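Local coordinates for protein 3-carboxy-cis,cis-muconate cycloisomerase (Acinetobacter calcoaceticus, PDB 1Q5N) that is a cycloisomerase of the fumarase/aspartase superfamily, a largely helical enzyme that assembles from four copies of one chain, at residues Thr109-Arg123 / Leu221-Arg234. Residues are numbered along the deposited sequence; the frame is centred on the assembly and turned at random.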
ATOM      1  N   THR A 109       8.782  25.061 -19.568  1.00 35.95           N
ATOM      2  CA  THR A 109       8.243  23.837 -20.142  1.00 34.56           C
ATOM      3  C   THR A 109       7.011  23.562 -19.276  1.00 34.09           C
ATOM      4  O   THR A 109       6.869  24.169 -18.206  1.00 31.94           O
ATOM      5  CB  THR A 109       9.210  22.678 -20.040  1.00 33.69           C
ATOM      6  OG1 THR A 109       8.590  21.559 -20.652  1.00 37.21           O
ATOM      7  CG2 THR A 109       9.480  22.309 -18.590  1.00 31.52           C
ATOM      8  N   SER A 110       6.134  22.666 -19.730  1.00 32.96           N
ATOM      9  CA  SER A 110       4.901  22.323 -18.993  1.00 33.08           C
ATOM     10  C   SER A 110       5.082  22.012 -17.517  1.00 32.01           C
ATOM     11  O   SER A 110       4.337  22.519 -16.668  1.00 31.09           O
ATOM     12  CB  SER A 110       4.224  21.118 -19.616  1.00 32.95           C
ATOM     13  OG  SER A 110       3.893  21.416 -20.946  1.00 40.19           O
ATOM     14  N   GLN A 111       6.065  21.167 -17.216  1.00 31.14           N
ATOM     15  CA  GLN A 111       6.296  20.781 -15.838  1.00 31.46           C
ATOM     16  C   GLN A 111       6.701  21.987 -14.926  1.00 31.55           C
ATOM     17  O   GLN A 111       6.416  21.970 -13.724  1.00 32.12           O
ATOM     18  CB  GLN A 111       7.332  19.621 -15.768  1.00 30.39           C
ATOM     19  CG  GLN A 111       7.486  19.102 -14.333  1.00 31.48           C
ATOM     20  CD  GLN A 111       8.223  17.774 -14.188  1.00 33.21           C
ATOM     21  OE1 GLN A 111       8.758  17.211 -15.178  1.00 31.21           O
ATOM     22  NE2 GLN A 111       8.286  17.268 -12.923  1.00 26.96           N
ATOM     23  N   ASP A 112       7.355  23.013 -15.468  1.00 30.35           N
ATOM     24  CA  ASP A 112       7.710  24.148 -14.621  1.00 31.92           C
ATOM     25  C   ASP A 112       6.418  24.783 -14.078  1.00 31.98           C
ATOM     26  O   ASP A 112       6.300  25.052 -12.892  1.00 30.53           O
ATOM     27  CB  ASP A 112       8.469  25.226 -15.396  1.00 31.33           C
ATOM     28  CG  ASP A 112       9.788  24.731 -15.958  1.00 33.66           C
ATOM     29  OD1 ASP A 112      10.485  23.946 -15.263  1.00 33.96           O
ATOM     30  OD2 ASP A 112      10.129  25.138 -17.102  1.00 34.09           O
ATOM     31  N   ILE A 113       5.450  25.012 -14.957  1.00 31.60           N
ATOM     32  CA  ILE A 113       4.216  25.647 -14.553  1.00 32.61           C
ATOM     33  C   ILE A 113       3.368  24.711 -13.641  1.00 32.62           C
ATOM     34  O   ILE A 113       2.770  25.152 -12.675  1.00 32.87           O
ATOM     35  CB  ILE A 113       3.390  26.036 -15.811  1.00 33.93           C
ATOM     36  CG1 ILE A 113       4.202  26.971 -16.710  1.00 35.72           C
ATOM     37  CG2 ILE A 113       2.065  26.660 -15.402  1.00 33.68           C
ATOM     38  CD1 ILE A 113       4.776  28.200 -16.025  1.00 35.30           C
ATOM     39  N   LEU A 114       3.316  23.425 -13.970  1.00 31.56           N
ATOM     40  CA  LEU A 114       2.543  22.470 -13.176  1.00 30.77           C
ATOM     41  C   LEU A 114       3.150  22.283 -11.781  1.00 30.37           C
ATOM     42  O   LEU A 114       2.416  22.358 -10.799  1.00 30.34           O
ATOM     43  CB  LEU A 114       2.439  21.135 -13.931  1.00 29.75           C
ATOM     44  CG  LEU A 114       1.576  21.309 -15.205  1.00 29.12           C
ATOM     45  CD1 LEU A 114       1.690  20.107 -16.065  1.00 29.50           C
ATOM     46  CD2 LEU A 114       0.112  21.560 -14.854  1.00 25.78           C
ATOM     47  N   ASP A 115       4.473  22.070 -11.685  1.00 28.83           N
ATOM     48  CA  ASP A 115       5.106  21.913 -10.370  1.00 30.57           C
ATOM     49  C   ASP A 115       5.042  23.213  -9.534  1.00 32.08           C
ATOM     50  O   ASP A 115       4.887  23.168  -8.290  1.00 32.34           O
ATOM     51  CB  ASP A 115       6.583  21.519 -10.477  1.00 30.04           C
ATOM     52  CG  ASP A 115       6.787  20.071 -10.833  1.00 30.46           C
ATOM     53  OD1 ASP A 115       5.797  19.303 -10.917  1.00 29.83           O
ATOM     54  OD2 ASP A 115       7.962  19.711 -11.030  1.00 29.31           O
ATOM     55  N   THR A 116       5.159  24.370 -10.202  1.00 31.38           N
ATOM     56  CA  THR A 116       5.093  25.618  -9.467  1.00 30.76           C
ATOM     57  C   THR A 116       3.657  25.817  -8.940  1.00 30.36           C
ATOM     58  O   THR A 116       3.465  26.192  -7.792  1.00 29.02           O
ATOM     59  CB  THR A 116       5.574  26.860 -10.335  1.00 29.75           C
ATOM     60  OG1 THR A 116       6.985  26.755 -10.599  1.00 27.49           O
ATOM     61  CG2 THR A 116       5.280  28.164  -9.586  1.00 27.39           C
ATOM     62  N   ALA A 117       2.654  25.541  -9.767  1.00 30.49           N
ATOM     63  CA  ALA A 117       1.276  25.712  -9.281  1.00 32.01           C
ATOM     64  C   ALA A 117       1.044  24.691  -8.126  1.00 32.63           C
ATOM     65  O   ALA A 117       0.361  24.996  -7.132  1.00 32.93           O
ATOM     66  CB  ALA A 117       0.258  25.497 -10.407  1.00 29.61           C
ATOM     67  N   CYS A 118       1.609  23.491  -8.254  1.00 31.74           N
ATOM     68  CA  CYS A 118       1.467  22.511  -7.186  1.00 31.56           C
ATOM     69  C   CYS A 118       2.061  23.059  -5.866  1.00 31.07           C
ATOM     70  O   CYS A 118       1.411  22.976  -4.817  1.00 29.71           O
ATOM     71  CB  CYS A 118       2.162  21.196  -7.558  1.00 32.47           C
ATOM     72  SG  CYS A 118       2.064  19.923  -6.257  1.00 36.62           S
ATOM     73  N   ILE A 119       3.287  23.595  -5.908  1.00 30.91           N
ATOM     74  CA  ILE A 119       3.889  24.169  -4.705  1.00 30.37           C
ATOM     75  C   ILE A 119       3.095  25.391  -4.160  1.00 32.30           C
ATOM     76  O   ILE A 119       3.018  25.606  -2.929  1.00 30.65           O
ATOM     77  CB  ILE A 119       5.337  24.565  -4.962  1.00 29.41           C
ATOM     78  CG1 ILE A 119       6.168  23.283  -5.178  1.00 29.66           C
ATOM     79  CG2 ILE A 119       5.867  25.400  -3.802  1.00 26.98           C
ATOM     80  CD1 ILE A 119       6.085  22.290  -4.023  1.00 27.00           C
ATOM     81  N   LEU A 120       2.496  26.173  -5.062  1.00 30.96           N
ATOM     82  CA  LEU A 120       1.697  27.302  -4.592  1.00 34.23           C
ATOM     83  C   LEU A 120       0.478  26.743  -3.858  1.00 34.60           C
ATOM     84  O   LEU A 120       0.102  27.265  -2.802  1.00 35.35           O
ATOM     85  CB  LEU A 120       1.252  28.217  -5.746  1.00 34.42           C
ATOM     86  CG  LEU A 120       2.399  29.020  -6.416  1.00 35.69           C
ATOM     87  CD1 LEU A 120       1.862  29.842  -7.570  1.00 34.94           C
ATOM     88  CD2 LEU A 120       3.069  29.916  -5.386  1.00 34.65           C
ATOM     89  N   GLN A 121      -0.135  25.687  -4.406  1.00 32.60           N
ATOM     90  CA  GLN A 121      -1.266  25.072  -3.747  1.00 31.72           C
ATOM     91  C   GLN A 121      -0.829  24.514  -2.372  1.00 31.82           C
ATOM     92  O   GLN A 121      -1.508  24.727  -1.375  1.00 32.11           O
ATOM     93  CB  GLN A 121      -1.842  23.940  -4.603  1.00 31.80           C
ATOM     94  CG  GLN A 121      -2.651  24.388  -5.820  1.00 31.67           C
ATOM     95  CD  GLN A 121      -3.061  23.193  -6.680  1.00 32.93           C
ATOM     96  OE1 GLN A 121      -2.210  22.392  -7.055  1.00 33.10           O
ATOM     97  NE2 GLN A 121      -4.362  23.062  -6.991  1.00 31.24           N
ATOM     98  N   CYS A 122       0.295  23.808  -2.328  1.00 30.51           N
ATOM     99  CA  CYS A 122       0.789  23.239  -1.094  1.00 31.86           C
ATOM    100  C   CYS A 122       1.061  24.335  -0.064  1.00 33.99           C
ATOM    101  O   CYS A 122       0.863  24.130   1.147  1.00 33.55           O
ATOM    102  CB  CYS A 122       2.093  22.451  -1.343  1.00 31.06           C
ATOM    103  SG  CYS A 122       1.872  20.875  -2.247  1.00 33.29           S
ATOM    104  N   ARG A 123       1.552  25.490  -0.526  1.00 33.84           N
ATOM    105  CA  ARG A 123       1.823  26.540   0.425  1.00 34.24           C
ATOM    106  C   ARG A 123       0.534  26.973   1.100  1.00 32.79           C
ATOM    107  O   ARG A 123       0.481  27.118   2.321  1.00 32.79           O
ATOM    108  CB  ARG A 123       2.487  27.753  -0.236  1.00 35.22           C
ATOM    109  CG  ARG A 123       2.825  28.841   0.801  1.00 36.52           C
ATOM    110  CD  ARG A 123       3.668  29.977   0.200  1.00 40.09           C
ATOM    111  NE  ARG A 123       3.049  30.624  -0.963  1.00 41.56           N
ATOM    112  CZ  ARG A 123       3.684  31.497  -1.760  1.00 43.17           C
ATOM    113  NH1 ARG A 123       4.965  31.832  -1.525  1.00 40.19           N
ATOM    114  NH2 ARG A 123       3.035  32.039  -2.787  1.00 41.95           N
ATOM    115  N   LEU A 221       7.441  35.105  -6.539  1.00 43.91           N
ATOM    116  CA  LEU A 221       6.433  34.239  -5.961  1.00 44.02           C
ATOM    117  C   LEU A 221       6.688  34.022  -4.490  1.00 43.58           C
ATOM    118  O   LEU A 221       5.909  33.385  -3.812  1.00 42.55           O
ATOM    119  CB  LEU A 221       6.445  32.889  -6.693  1.00 43.25           C
ATOM    120  CG  LEU A 221       6.029  32.872  -8.152  1.00 42.55           C
ATOM    121  CD1 LEU A 221       6.454  31.561  -8.760  1.00 41.76           C
ATOM    122  CD2 LEU A 221       4.516  33.075  -8.271  1.00 41.31           C
ATOM    123  N   LYS A 222       7.812  34.543  -4.024  1.00 44.71           N
ATOM    124  CA  LYS A 222       8.206  34.399  -2.633  1.00 46.91           C
ATOM    125  C   LYS A 222       8.407  32.923  -2.261  1.00 46.20           C
ATOM    126  O   LYS A 222       7.982  32.483  -1.197  1.00 46.58           O
ATOM    127  CB  LYS A 222       7.157  35.047  -1.710  1.00 50.67           C
ATOM    128  CG  LYS A 222       7.079  36.582  -1.818  1.00 55.07           C
ATOM    129  CD  LYS A 222       5.760  37.089  -1.228  1.00 60.98           C
ATOM    130  CE  LYS A 222       5.696  38.634  -1.134  1.00 64.81           C
ATOM    131  NZ  LYS A 222       4.341  39.113  -0.626  1.00 67.73           N
ATOM    132  N   LEU A 223       9.055  32.170  -3.146  1.00 44.31           N
ATOM    133  CA  LEU A 223       9.350  30.764  -2.916  1.00 41.76           C
ATOM    134  C   LEU A 223      10.846  30.666  -2.838  1.00 41.75           C
ATOM    135  O   LEU A 223      11.552  31.600  -3.251  1.00 42.82           O
ATOM    136  CB  LEU A 223       8.869  29.904  -4.098  1.00 38.92           C
ATOM    137  CG  LEU A 223       7.350  29.787  -4.144  1.00 39.56           C
ATOM    138  CD1 LEU A 223       6.884  29.070  -5.411  1.00 38.93           C
ATOM    139  CD2 LEU A 223       6.889  29.066  -2.861  1.00 38.55           C
ATOM    140  N   GLY A 224      11.337  29.550  -2.306  1.00 40.25           N
ATOM    141  CA  GLY A 224      12.770  29.331  -2.294  1.00 40.02           C
ATOM    142  C   GLY A 224      13.277  29.015  -3.720  1.00 40.49           C
ATOM    143  O   GLY A 224      12.530  28.747  -4.665  1.00 38.16           O
ATOM    144  N   GLN A 225      14.579  29.067  -3.882  1.00 41.11           N
ATOM    145  CA  GLN A 225      15.180  28.774  -5.165  1.00 43.14           C
ATOM    146  C   GLN A 225      15.976  27.494  -4.906  1.00 40.04           C
ATOM    147  O   GLN A 225      16.419  27.292  -3.798  1.00 40.87           O
ATOM    148  CB  GLN A 225      16.110  29.928  -5.547  1.00 46.26           C
ATOM    149  CG  GLN A 225      16.822  29.757  -6.861  1.00 52.58           C
ATOM    150  CD  GLN A 225      17.837  30.896  -7.150  1.00 56.82           C
ATOM    151  OE1 GLN A 225      18.568  30.827  -8.159  1.00 57.78           O
ATOM    152  NE2 GLN A 225      17.878  31.940  -6.276  1.00 55.12           N
ATOM    153  N   THR A 226      16.147  26.630  -5.889  1.00 36.66           N
ATOM    154  CA  THR A 226      16.910  25.427  -5.636  1.00 36.58           C
ATOM    155  C   THR A 226      18.192  25.499  -6.459  1.00 36.19           C
ATOM    156  O   THR A 226      18.249  26.212  -7.431  1.00 36.33           O
ATOM    157  CB  THR A 226      16.109  24.149  -6.055  1.00 37.08           C
ATOM    158  OG1 THR A 226      15.829  24.198  -7.459  1.00 36.07           O
ATOM    159  CG2 THR A 226      14.798  24.074  -5.324  1.00 37.05           C
ATOM    160  N   ALA A 227      19.206  24.743  -6.066  1.00 35.22           N
ATOM    161  CA  ALA A 227      20.468  24.717  -6.771  1.00 36.13           C
ATOM    162  C   ALA A 227      20.286  24.129  -8.190  1.00 37.44           C
ATOM    163  O   ALA A 227      20.840  24.639  -9.157  1.00 40.06           O
ATOM    164  CB  ALA A 227      21.507  23.880  -5.964  1.00 31.68           C
ATOM    165  N   CYS A 228      19.546  23.041  -8.328  1.00 36.08           N
ATOM    166  CA  CYS A 228      19.352  22.497  -9.668  1.00 36.75           C
ATOM    167  C   CYS A 228      17.869  22.139  -9.929  1.00 35.86           C
ATOM    168  O   CYS A 228      17.069  22.046  -9.000  1.00 36.03           O
ATOM    169  CB  CYS A 228      20.285  21.286  -9.886  1.00 36.93           C
ATOM    170  SG  CYS A 228      20.020  20.048  -8.647  1.00 42.49           S
ATOM    171  N   THR A 229      17.498  22.016 -11.201  1.00 34.32           N
ATOM    172  CA  THR A 229      16.141  21.670 -11.565  1.00 32.17           C
ATOM    173  C   THR A 229      15.710  20.329 -10.882  1.00 30.39           C
ATOM    174  O   THR A 229      16.526  19.426 -10.712  1.00 26.72           O
ATOM    175  CB  THR A 229      16.052  21.531 -13.083  1.00 33.24           C
ATOM    176  OG1 THR A 229      16.510  22.756 -13.671  1.00 36.61           O
ATOM    177  CG2 THR A 229      14.586  21.248 -13.534  1.00 30.43           C
ATOM    178  N   TRP A 230      14.453  20.215 -10.455  1.00 29.63           N
ATOM    179  CA  TRP A 230      14.038  18.938  -9.831  1.00 30.46           C
ATOM    180  C   TRP A 230      12.778  18.321 -10.473  1.00 30.22           C
ATOM    181  O   TRP A 230      11.860  17.894  -9.797  1.00 31.29           O
ATOM    182  CB  TRP A 230      13.876  19.074  -8.309  1.00 27.87           C
ATOM    183  CG  TRP A 230      13.048  20.229  -7.922  1.00 31.00           C
ATOM    184  CD1 TRP A 230      13.404  21.554  -8.013  1.00 31.27           C
ATOM    185  CD2 TRP A 230      11.684  20.208  -7.501  1.00 29.30           C
ATOM    186  NE1 TRP A 230      12.339  22.353  -7.689  1.00 30.83           N
ATOM    187  CE2 TRP A 230      11.267  21.565  -7.373  1.00 32.16           C
ATOM    188  CE3 TRP A 230      10.771  19.185  -7.227  1.00 28.31           C
ATOM    189  CZ2 TRP A 230       9.962  21.929  -6.985  1.00 31.06           C
ATOM    190  CZ3 TRP A 230       9.478  19.525  -6.842  1.00 31.07           C
ATOM    191  CH2 TRP A 230       9.081  20.902  -6.721  1.00 33.93           C
ATOM    192  N   HIS A 231      12.760  18.297 -11.801  1.00 29.86           N
ATOM    193  CA  HIS A 231      11.683  17.681 -12.557  1.00 28.95           C
ATOM    194  C   HIS A 231      11.627  16.186 -12.242  1.00 28.01           C
ATOM    195  O   HIS A 231      10.557  15.602 -12.122  1.00 27.35           O
ATOM    196  CB  HIS A 231      11.952  17.872 -14.048  1.00 27.46           C
ATOM    197  CG  HIS A 231      11.674  19.267 -14.532  1.00 30.43           C
ATOM    198  ND1 HIS A 231      12.267  19.807 -15.653  1.00 30.63           N
ATOM    199  CD2 HIS A 231      10.879  20.241 -14.023  1.00 31.04           C
ATOM    200  CE1 HIS A 231      11.861  21.052 -15.807  1.00 32.02           C
ATOM    201  NE2 HIS A 231      11.017  21.341 -14.830  1.00 32.58           N
ATOM    202  N   GLY A 232      12.791  15.573 -12.103  1.00 28.16           N
ATOM    203  CA  GLY A 232      12.853  14.146 -11.848  1.00 29.22           C
ATOM    204  C   GLY A 232      13.125  13.710 -10.428  1.00 29.91           C
ATOM    205  O   GLY A 232      12.925  12.541 -10.149  1.00 29.70           O
ATOM    206  N   GLU A 233      13.558  14.621  -9.539  1.00 29.14           N
ATOM    207  CA  GLU A 233      13.884  14.269  -8.147  1.00 28.24           C
ATOM    208  C   GLU A 233      12.683  14.755  -7.312  1.00 28.68           C
ATOM    209  O   GLU A 233      12.452  15.965  -7.148  1.00 29.20           O
ATOM    210  CB  GLU A 233      15.210  14.949  -7.745  1.00 27.13           C
ATOM    211  CG  GLU A 233      16.474  14.397  -8.502  1.00 28.14           C
ATOM    212  CD  GLU A 233      16.403  14.622 -10.037  1.00 31.70           C
ATOM    213  OE1 GLU A 233      16.183  15.780 -10.469  1.00 31.83           O
ATOM    214  OE2 GLU A 233      16.548  13.638 -10.811  1.00 29.22           O
ATOM    215  N   ARG A 234      11.932  13.824  -6.748  1.00 26.28           N
ATOM    216  CA  ARG A 234      10.689  14.245  -6.107  1.00 27.40           C
ATOM    217  C   ARG A 234      10.561  14.171  -4.601  1.00 26.57           C
ATOM    218  O   ARG A 234       9.441  14.200  -4.072  1.00 27.34           O
ATOM    219  CB  ARG A 234       9.511  13.453  -6.750  1.00 27.90           C
ATOM    220  CG  ARG A 234       9.621  13.258  -8.262  1.00 25.92           C
ATOM    221  CD  ARG A 234       9.512  14.595  -9.016  1.00 26.97           C
ATOM    222  NE  ARG A 234       8.147  15.155  -8.970  1.00 27.78           N
ATOM    223  CZ  ARG A 234       7.843  16.408  -9.330  1.00 28.89           C
ATOM    224  NH1 ARG A 234       8.795  17.250  -9.752  1.00 25.64           N
ATOM    225  NH2 ARG A 234       6.592  16.829  -9.295  1.00 28.33           N
TER
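Gln-111 faces His-231 near the start of helix 110-146, their CA atoms 7.0 Å apart, and two and a half turns on the CA atoms of Leu-120 and Leu-221 lie 8.5 Å apart, where the loop 221-234 leaves helix 210-221 through a Schellman motif at Lys-222. His-231 NE2 donates to Asp-112 OD1 at 2.7 Å; the acceptor lies in the ring plane, yet the donor stands above the carboxylate plane. With CG anti to the backbone N (chi1 -174°) and an extended chain, Gln-111 lays CG and CD along His-231 CD2, amide and ring planes 26° apart, and its NE2 donates to His-231 O (2.9 Å) on a lone pair in the carbonyl plane. Arg-234 meets Asp-115 end-on, NH1 to OD2 at 2.9 Å and NH2 to OD1 at 3.1 Å, both from above the carboxylate plane. Gln-111 NE2 reaches the same OD2 from the opposite face, and Gln-195 is a further partner, so this buried carboxylate is well satisfied; Glu-327 pairs with Arg-234, and Arg-319 with Gln-111 OE1. Further along, Ile-119 CG1 touches the Trp-230 ring edge at CH2 (4.1 Å), while Leu-120 CD2 packs on Leu-223 CD1. Arg-123 closes this end, NH1 donating to Leu-221 O (2.9 Å, N-H...O 157°), which lies in the guanidinium plane. Helix 110-146 is thus tied to the connection between helices 210-221 and 235-261 in the mainly helical fold of the fumarase/aspartase superfamily.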